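Local coordinates for putative protein (Aquifex aeolicus, PDB 1T6T), which is of unknown function but carries a Toprim domain related to that of RNase M5, and so probably acts on nucleic acid, at residues 20-25 with 62-67. Numbering follows the deposited sequence.
Sequences REAVIL and WEKVIL
Leu25 and Val65 meet at about a right angle on one face of the sheet, where Val65 CG1, anti to its backbone N, presses against Leu25 CG at 3.2 Å, tighter than usual for two carbons. Leu25 CD1 also lies alongside Leu67 CD2, and helices 51-58 and 73-88 pack over this face. On the other face Ile24 CG1 runs beside Ile66 CB (4.1 Å), and Ala22 CB rests against Ile66 CG1. Back on the Leu25 face, Val23 sends CG2, anti to its carbonyl carbon, over one face of the Trp62 indole, 3.3 Å from the centroid of the five-membered ring and 13° off its normal, a close CH-pi contact. The edge of the six-membered ring meets the backbone of 20-21, with Arg20 O 3.7 Å from Trp62 CZ3. An alanine at Trp62 would take the indole away from Val23 CG2 and would probably loosen the packing against the 20-21 backbone ahead of strand 23-26. Parallel pairing joins the strands: Ile66 N donates to Val23 O at 2.7 Å and Leu25 N to Ile66 O at 2.8 Å, both nearly along the C=O axis, while Val23 N to Lys64 O is longer and more bent. At the polar end one water donates to Glu21 O and accepts from Glu63 N, bridging the segments before the direct bonds begin. Directional backbone bonds thus set the parallel register, and apolar packing lines both faces of two inner Toprim strands.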
loop_
_atom_site.group_PDB
_atom_site.type_symbol
_atom_site.label_atom_id
_atom_site.label_comp_id
_atom_site.label_asym_id
_atom_site.label_seq_id
_atom_site.Cartn_x
_atom_site.Cartn_y
_atom_site.Cartn_z
ATOM N N ARG B 20 -8.847 -1.039 -22.957
ATOM C CA ARG B 20 -8.305 -0.431 -24.168
ATOM C C ARG B 20 -8.737 1.032 -24.222
ATOM O O ARG B 20 -8.194 1.819 -25.001
ATOM C CB ARG B 20 -8.811 -1.136 -25.430
ATOM C CG ARG B 20 -8.092 -2.431 -25.786
ATOM C CD ARG B 20 -8.685 -3.615 -25.061
ATOM N NE ARG B 20 -8.381 -4.873 -25.742
ATOM C CZ ARG B 20 -7.265 -5.573 -25.579
ATOM N NH1 ARG B 20 -6.320 -5.152 -24.747
ATOM N NH2 ARG B 20 -7.094 -6.707 -26.247
ATOM N N GLU B 21 -9.712 1.390 -23.387
ATOM C CA GLU B 21 -10.240 2.753 -23.348
ATOM C C GLU B 21 -9.951 3.475 -22.032
ATOM O O GLU B 21 -10.102 4.693 -21.937
ATOM C CB GLU B 21 -11.756 2.729 -23.563
ATOM C CG GLU B 21 -12.216 1.936 -24.774
ATOM C CD GLU B 21 -11.736 2.528 -26.083
ATOM O OE1 GLU B 21 -12.008 3.724 -26.333
ATOM O OE2 GLU B 21 -11.091 1.795 -26.864
ATOM N N ALA B 22 -9.553 2.724 -21.012
ATOM C CA ALA B 22 -9.266 3.309 -19.708
ATOM C C ALA B 22 -8.145 2.556 -19.003
ATOM O O ALA B 22 -7.960 1.361 -19.224
ATOM C CB ALA B 22 -10.522 3.293 -18.846
ATOM N N VAL B 23 -7.406 3.260 -18.153
ATOM C CA VAL B 23 -6.312 2.656 -17.409
ATOM C C VAL B 23 -6.842 2.085 -16.101
ATOM O O VAL B 23 -7.712 2.670 -15.457
ATOM C CB VAL B 23 -5.208 3.686 -17.074
ATOM C CG1 VAL B 23 -4.072 3.005 -16.322
ATOM C CG2 VAL B 23 -4.678 4.309 -18.344
ATOM N N ILE B 24 -6.313 0.932 -15.718
ATOM C CA ILE B 24 -6.714 0.276 -14.483
ATOM C C ILE B 24 -5.682 0.593 -13.409
ATOM O O ILE B 24 -4.476 0.521 -13.660
ATOM C CB ILE B 24 -6.769 -1.258 -14.674
ATOM C CG1 ILE B 24 -7.872 -1.610 -15.676
ATOM C CG2 ILE B 24 -6.976 -1.948 -13.321
ATOM C CD1 ILE B 24 -7.826 -3.043 -16.174
ATOM N N LEU B 25 -6.159 0.942 -12.219
ATOM C CA LEU B 25 -5.267 1.242 -11.104
ATOM C C LEU B 25 -5.427 0.188 -10.016
ATOM O O LEU B 25 -6.544 -0.109 -9.584
ATOM C CB LEU B 25 -5.574 2.620 -10.507
ATOM C CG LEU B 25 -5.480 3.852 -11.407
ATOM C CD1 LEU B 25 -5.603 5.105 -10.540
ATOM C CD2 LEU B 25 -4.157 3.866 -12.156
ATOM N N TRP B 62 -4.862 9.611 -20.957
ATOM C CA TRP B 62 -6.083 8.886 -20.655
ATOM C C TRP B 62 -7.058 9.794 -19.924
ATOM O O TRP B 62 -6.657 10.596 -19.082
ATOM C CB TRP B 62 -5.759 7.652 -19.809
ATOM C CG TRP B 62 -4.802 6.726 -20.496
ATOM C CD1 TRP B 62 -3.438 6.780 -20.465
ATOM C CD2 TRP B 62 -5.142 5.640 -21.365
ATOM N NE1 TRP B 62 -2.906 5.793 -21.262
ATOM C CE2 TRP B 62 -3.930 5.079 -21.827
ATOM C CE3 TRP B 62 -6.353 5.088 -21.801
ATOM C CZ2 TRP B 62 -3.894 3.989 -22.705
ATOM C CZ3 TRP B 62 -6.317 4.003 -22.674
ATOM C CH2 TRP B 62 -5.094 3.467 -23.115
ATOM N N GLU B 63 -8.338 9.680 -20.258
ATOM C CA GLU B 63 -9.353 10.504 -19.618
ATOM C C GLU B 63 -10.116 9.720 -18.562
ATOM O O GLU B 63 -10.714 10.303 -17.663
ATOM C CB GLU B 63 -10.346 11.019 -20.661
ATOM C CG GLU B 63 -9.724 11.852 -21.762
ATOM C CD GLU B 63 -10.707 12.153 -22.880
ATOM O OE1 GLU B 63 -10.348 12.914 -23.804
ATOM O OE2 GLU B 63 -11.839 11.623 -22.835
ATOM N N LYS B 64 -10.088 8.399 -18.675
ATOM C CA LYS B 64 -10.819 7.542 -17.754
ATOM C C LYS B 64 -9.919 6.565 -17.010
ATOM O O LYS B 64 -8.957 6.031 -17.568
ATOM C CB LYS B 64 -11.890 6.769 -18.522
ATOM C CG LYS B 64 -12.964 6.145 -17.649
ATOM C CD LYS B 64 -13.932 5.284 -18.462
ATOM C CE LYS B 64 -14.571 6.051 -19.615
ATOM N NZ LYS B 64 -13.603 6.376 -20.708
ATOM N N VAL B 65 -10.244 6.341 -15.742
ATOM C CA VAL B 65 -9.484 5.431 -14.904
ATOM C C VAL B 65 -10.400 4.441 -14.194
ATOM O O VAL B 65 -11.401 4.823 -13.589
ATOM C CB VAL B 65 -8.683 6.195 -13.828
ATOM C CG1 VAL B 65 -7.973 5.210 -12.921
ATOM C CG2 VAL B 65 -7.682 7.129 -14.484
ATOM N N ILE B 66 -10.052 3.163 -14.277
ATOM C CA ILE B 66 -10.816 2.121 -13.613
ATOM C C ILE B 66 -10.119 1.816 -12.284
ATOM O O ILE B 66 -8.965 1.388 -12.269
ATOM C CB ILE B 66 -10.862 0.842 -14.471
ATOM C CG1 ILE B 66 -11.631 1.116 -15.771
ATOM C CG2 ILE B 66 -11.506 -0.289 -13.682
ATOM C CD1 ILE B 66 -11.534 -0.004 -16.790
ATOM N N LEU B 67 -10.805 2.053 -11.171
ATOM C CA LEU B 67 -10.219 1.786 -9.858
ATOM C C LEU B 67 -10.457 0.334 -9.471
ATOM O O LEU B 67 -11.598 -0.130 -9.453
ATOM C CB LEU B 67 -10.831 2.707 -8.797
ATOM C CG LEU B 67 -10.647 4.208 -9.015
ATOM C CD1 LEU B 67 -11.226 4.959 -7.829
ATOM C CD2 LEU B 67 -9.164 4.534 -9.187
HETATM O O HOH W 1 -9.557 7.278 -21.350
#